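Local coordinates for transcriptional regulator, MarR family (Silicibacter pomeroyi DSS-3, PDB 3CDH), which probably binds DNA as a winged helix-turn-helix transcription factor of the MarR family and so regulates transcription, at the interface of chains A and B. Sequence-based numbering; all coordinates share one arbitrary frame. Chains: chain A/B, Transcriptional regulator, MarR family.

Contacts 1 and 2 are two patches of one two-fold symmetric interface, the centres of their C-alpha atoms about 19 Å apart. They share helix 17-38 of chain A: residues of its first half pack against helix 137-147 of chain B in contact 1, and A:Phe32, further along, borders contact 2. There the short N-terminal helix 12-15 of chain B and the residue that follows it reach helices 43-52 and 105-128 of chain A. Each patch has a twin with the chains exchanged, so both termini of each subunit grip the partner, as is usual in MarR dimers.

Contact 1: the interface of chains A and B. Residues chain A 20, 23-24, 27; chain B 138, 141, 145.
B:Leu145 projects from helix 137-147 onto helix 17-38 of chain A, and its two methyl groups divide the work. CD1 meets the A:Leu20 methyl CD2 at 3.7 Å, the two side chains crossing at about a right angle. CD2 settles on the backbone between A:Ala23 and A:Ser24, 3.6 Å from the amide N of A:Ser24, with the A:Ala23 CB beside it. With CG of B:Leu145 beside its own backbone N (chi1 -66°), and the second torsion turning the branches, the fork runs along helix 17-38.

One turn earlier, B:Leu141 makes the next apolar contact. Its CD1 lies 3.8 Å from the A:Leu20 CB, so A:Leu20 is touched at its root by one leucine and at its CD2 branch by another. The remaining branch of A:Leu20, CD1, points toward B:Lys138, approaching its carbonyl O at 3.9 Å and its aliphatic CG at a similar distance. The lysine contributes its backbone and the start of its extended chain here, rather than its amino group.

Polar groups line this hydrophobic strip. A:Ser24 OG turns back along its own helix and hydrogen-bonds the A:Leu20 carbonyl O at 2.6 Å, the C=O...OG angle being 160°. With the OG beside its backbone N (chi1 -61°), the hydroxyl is tied into chain A while still packing against B:Leu145 CG and the B:Leu141 CD2 methyl. At the other end A:Glu27 crosses B:Leu145 at about a right angle, its carboxylate OE1 3.6 Å from the leucine CD2; this is van der Waals packing of a carboxylate oxygen on a methyl.

The patch is a helix-against-helix contact in which leucines one turn apart clasp the partner's N-terminal long helix. It probably helps to hold together the dimer, the usual MarR form, whose two helix-turn-helix domains would be expected to read DNA jointly.

Contact 2: the interface of chains A and B. Residues chain A 32, 46, 50, 115, 118-119; chain B 12, 16.
An aromatic arm-in-groove interface joins the chains: B:Phe12 and B:Tyr16, at the N-terminal end of chain B, lodge between helices 43-52 and 105-128 of chain A. This N-terminal arm probably helps to fasten the dimer, tying the end of one subunit to the body of the other.

B:Phe12 is the more buried of the two, hiding 88 Å² of its surface against chain A. The A:Val115 CG1 methyl sits over the centre of one ring face, 3.9 Å from the centroid, in a CH-pi contact. The opposite face has B:Tyr16 CB of its own chain toward the rim, and B:Phe12 CZ in turn stands over the centre of the tyrosine ring, so the phenyl ring is sandwiched between chains. Around its rim, CE2 meets A:Trp46 CH2 at 3.8 Å and the A:Ala50 CB, while the A:Ala50 carbonyl O lies in the ring plane at the edge beside CD2. On the other side of the rim CE1 touches A:Arg119 CG at 3.7 Å. The arginine chain bends at chi3 (-139°) and brings one guanidinium face over B:Phe12 CD1, the two planes 58° apart: a tilted cover, not a parallel stack.

CG of B:Tyr16 lies anti to its backbone N (chi1 178°), which carries the ring against B:Phe12 and its hydroxyl toward A:Ala118 and A:Phe32. The tyrosine CE2 lies in plane at the edge of the A:Trp46 indole, 3.8 Å from CZ2. That indole is itself braced within chain A, with A:Phe32 CE2 on one face and A:Ala50 CB on the other, and this should help to fix the edge that the tyrosine meets. A:Ala118 CB caps the rim of the aromatic pair, touching B:Phe12 CZ and packing 3.5 Å from the phenol oxygen OH of B:Tyr16.

A water in the plane of the tyrosine ring links the chains: it lies 2.6 Å from B:Tyr16 OH and 2.9 Å from the A:Ala118 backbone O.

Contact 1: the interface of chains A and B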
loop_
_atom_site.group_PDB
_atom_site.type_symbol
_atom_site.label_atom_id
_atom_site.label_comp_id
_atom_site.label_asym_id
_atom_site.label_seq_id
_atom_site.Cartn_x
_atom_site.Cartn_y
_atom_site.Cartn_z
ATOM N N LEU A 20 -6.303 3.295 6.949
ATOM C CA LEU A 20 -7.393 2.626 6.343
ATOM C C LEU A 20 -7.053 2.328 4.883
ATOM O O LEU A 20 -7.346 1.244 4.391
ATOM C CB LEU A 20 -8.667 3.446 6.489
ATOM C CG LEU A 20 -9.290 3.576 7.885
ATOM C CD1 LEU A 20 -10.437 4.551 7.825
ATOM C CD2 LEU A 20 -9.772 2.271 8.466
ATOM N N ALA A 23 -3.853 -0.353 4.925
ATOM C CA ALA A 23 -4.233 -1.696 5.398
ATOM C C ALA A 23 -5.191 -2.419 4.427
ATOM O O ALA A 23 -5.060 -3.624 4.197
ATOM C CB ALA A 23 -4.812 -1.637 6.817
ATOM N N SER A 24 -6.147 -1.678 3.869
ATOM C CA SER A 24 -7.036 -2.218 2.838
ATOM C C SER A 24 -6.234 -2.784 1.697
ATOM O O SER A 24 -6.411 -3.956 1.331
ATOM C CB SER A 24 -7.923 -1.145 2.248
ATOM O OG SER A 24 -8.723 -0.591 3.250
ATOM N N GLU A 27 -4.204 -5.811 2.738
ATOM C CA GLU A 27 -5.023 -6.985 2.942
ATOM C C GLU A 27 -5.678 -7.504 1.665
ATOM O O GLU A 27 -5.774 -8.701 1.471
ATOM C CB GLU A 27 -6.062 -6.742 4.039
ATOM C CG GLU A 27 -5.616 -7.240 5.405
ATOM C CD GLU A 27 -6.373 -6.589 6.559
ATOM O OE1 GLU A 27 -7.631 -6.662 6.607
ATOM O OE2 GLU A 27 -5.711 -6.005 7.450
ATOM N N LYS B 138 -13.905 6.812 4.300
ATOM C CA LYS B 138 -13.536 6.160 5.527
ATOM C C LYS B 138 -14.441 4.994 5.912
ATOM O O LYS B 138 -13.940 3.943 6.331
ATOM C CB LYS B 138 -13.512 7.161 6.639
ATOM C CG LYS B 138 -12.244 7.936 6.738
ATOM C CD LYS B 138 -12.152 8.356 8.185
ATOM C CE LYS B 138 -11.092 9.354 8.385
ATOM N NZ LYS B 138 -11.039 9.629 9.821
ATOM N N LEU B 141 -13.850 2.109 3.494
ATOM C CA LEU B 141 -12.642 1.319 3.738
ATOM C C LEU B 141 -12.818 0.452 4.978
ATOM O O LEU B 141 -12.427 -0.723 4.987
ATOM C CB LEU B 141 -11.395 2.212 3.821
ATOM C CG LEU B 141 -11.038 3.066 2.602
ATOM C CD1 LEU B 141 -9.936 4.038 2.956
ATOM C CD2 LEU B 141 -10.636 2.209 1.420
ATOM N N LEU B 145 -12.289 -3.581 5.055
ATOM C CA LEU B 145 -11.472 -4.337 5.995
ATOM C C LEU B 145 -12.311 -5.350 6.766
ATOM O O LEU B 145 -11.903 -6.497 6.950
ATOM C CB LEU B 145 -10.763 -3.393 6.969
ATOM C CG LEU B 145 -9.706 -2.466 6.366
ATOM C CD1 LEU B 145 -9.506 -1.237 7.239
ATOM C CD2 LEU B 145 -8.391 -3.206 6.166
#

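Contact 2: the interface of chains A and B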
loop_
_atom_site.group_PDB
_atom_site.type_symbol
_atom_site.label_atom_id
_atom_site.label_comp_id
_atom_site.label_asym_id
_atom_site.label_seq_id
_atom_site.Cartn_x
_atom_site.Cartn_y
_atom_site.Cartn_z
ATOM N N PHE A 32 -4.099 -12.452 -3.251
ATOM C CA PHE A 32 -3.483 -12.644 -4.545
ATOM C C PHE A 32 -1.964 -12.765 -4.544
ATOM O O PHE A 32 -1.419 -13.526 -5.334
ATOM C CB PHE A 32 -3.896 -11.515 -5.463
ATOM C CG PHE A 32 -3.501 -11.738 -6.859
ATOM C CD1 PHE A 32 -3.934 -12.867 -7.530
ATOM C CD2 PHE A 32 -2.675 -10.837 -7.511
ATOM C CE1 PHE A 32 -3.547 -13.100 -8.831
ATOM C CE2 PHE A 32 -2.293 -11.053 -8.819
ATOM C CZ PHE A 32 -2.727 -12.192 -9.474
ATOM N N TRP A 46 4.881 -9.221 -11.754
ATOM C CA TRP A 46 3.467 -9.407 -11.981
ATOM C C TRP A 46 2.906 -8.086 -12.497
ATOM O O TRP A 46 2.203 -8.046 -13.529
ATOM C CB TRP A 46 2.764 -9.893 -10.713
ATOM C CG TRP A 46 1.444 -9.214 -10.500
ATOM C CD1 TRP A 46 1.133 -8.295 -9.518
ATOM C CD2 TRP A 46 0.256 -9.370 -11.289
ATOM N NE1 TRP A 46 -0.169 -7.872 -9.658
ATOM C CE2 TRP A 46 -0.734 -8.518 -10.730
ATOM C CE3 TRP A 46 -0.071 -10.145 -12.409
ATOM C CZ2 TRP A 46 -2.029 -8.424 -11.260
ATOM C CZ3 TRP A 46 -1.356 -10.049 -12.935
ATOM C CH2 TRP A 46 -2.316 -9.187 -12.361
ATOM N N ALA A 50 0.804 -7.410 -15.870
ATOM C CA ALA A 50 -0.505 -6.781 -15.765
ATOM C C ALA A 50 -0.609 -5.587 -16.706
ATOM O O ALA A 50 -1.645 -5.405 -17.348
ATOM C CB ALA A 50 -0.756 -6.350 -14.345
ATOM N N VAL A 115 -3.332 -12.717 -15.077
ATOM C CA VAL A 115 -4.404 -11.746 -15.070
ATOM C C VAL A 115 -5.750 -12.453 -14.894
ATOM O O VAL A 115 -6.610 -11.981 -14.133
ATOM C CB VAL A 115 -4.376 -10.834 -16.272
ATOM C CG1 VAL A 115 -5.664 -10.012 -16.340
ATOM C CG2 VAL A 115 -3.195 -9.911 -16.160
ATOM N N ALA A 118 -5.975 -12.806 -11.309
ATOM C CA ALA A 118 -6.301 -11.515 -10.734
ATOM C C ALA A 118 -7.811 -11.231 -10.851
ATOM O O ALA A 118 -8.440 -10.908 -9.833
ATOM C CB ALA A 118 -5.486 -10.383 -11.335
ATOM N N ARG A 119 -8.370 -11.347 -12.069
ATOM C CA ARG A 119 -9.769 -10.984 -12.308
ATOM C C ARG A 119 -10.722 -11.944 -11.532
ATOM O O ARG A 119 -11.812 -11.535 -11.111
ATOM C CB ARG A 119 -10.132 -10.838 -13.822
ATOM C CG ARG A 119 -9.244 -9.897 -14.737
ATOM C CD ARG A 119 -9.946 -9.363 -16.061
ATOM N NE ARG A 119 -9.081 -9.363 -17.275
ATOM C CZ ARG A 119 -8.900 -8.364 -18.168
ATOM N NH1 ARG A 119 -9.529 -7.190 -18.057
ATOM N NH2 ARG A 119 -8.071 -8.545 -19.199
ATOM N N PHE B 12 -6.868 -3.092 -18.303
ATOM C CA PHE B 12 -6.985 -3.840 -17.069
ATOM C C PHE B 12 -6.462 -3.092 -15.831
ATOM O O PHE B 12 -7.198 -2.898 -14.872
ATOM C CB PHE B 12 -6.342 -5.219 -17.194
ATOM C CG PHE B 12 -6.142 -5.915 -15.884
ATOM C CD1 PHE B 12 -7.242 -6.344 -15.123
ATOM C CD2 PHE B 12 -4.867 -6.119 -15.381
ATOM C CE1 PHE B 12 -7.066 -6.974 -13.868
ATOM C CE2 PHE B 12 -4.677 -6.743 -14.138
ATOM C CZ PHE B 12 -5.794 -7.174 -13.374
ATOM N N TYR B 16 -8.440 -1.988 -12.204
ATOM C CA TYR B 16 -8.264 -3.123 -11.319
ATOM C C TYR B 16 -8.312 -2.684 -9.858
ATOM O O TYR B 16 -7.631 -1.731 -9.477
ATOM C CB TYR B 16 -6.924 -3.724 -11.645
ATOM C CG TYR B 16 -6.475 -4.889 -10.840
ATOM C CD1 TYR B 16 -7.355 -5.898 -10.458
ATOM C CD2 TYR B 16 -5.130 -5.016 -10.500
ATOM C CE1 TYR B 16 -6.904 -6.998 -9.722
ATOM C CE2 TYR B 16 -4.676 -6.103 -9.781
ATOM C CZ TYR B 16 -5.562 -7.086 -9.400
ATOM O OH TYR B 16 -5.084 -8.155 -8.710
HETATM O O HOH W 1 -6.955 -9.637 -7.708
#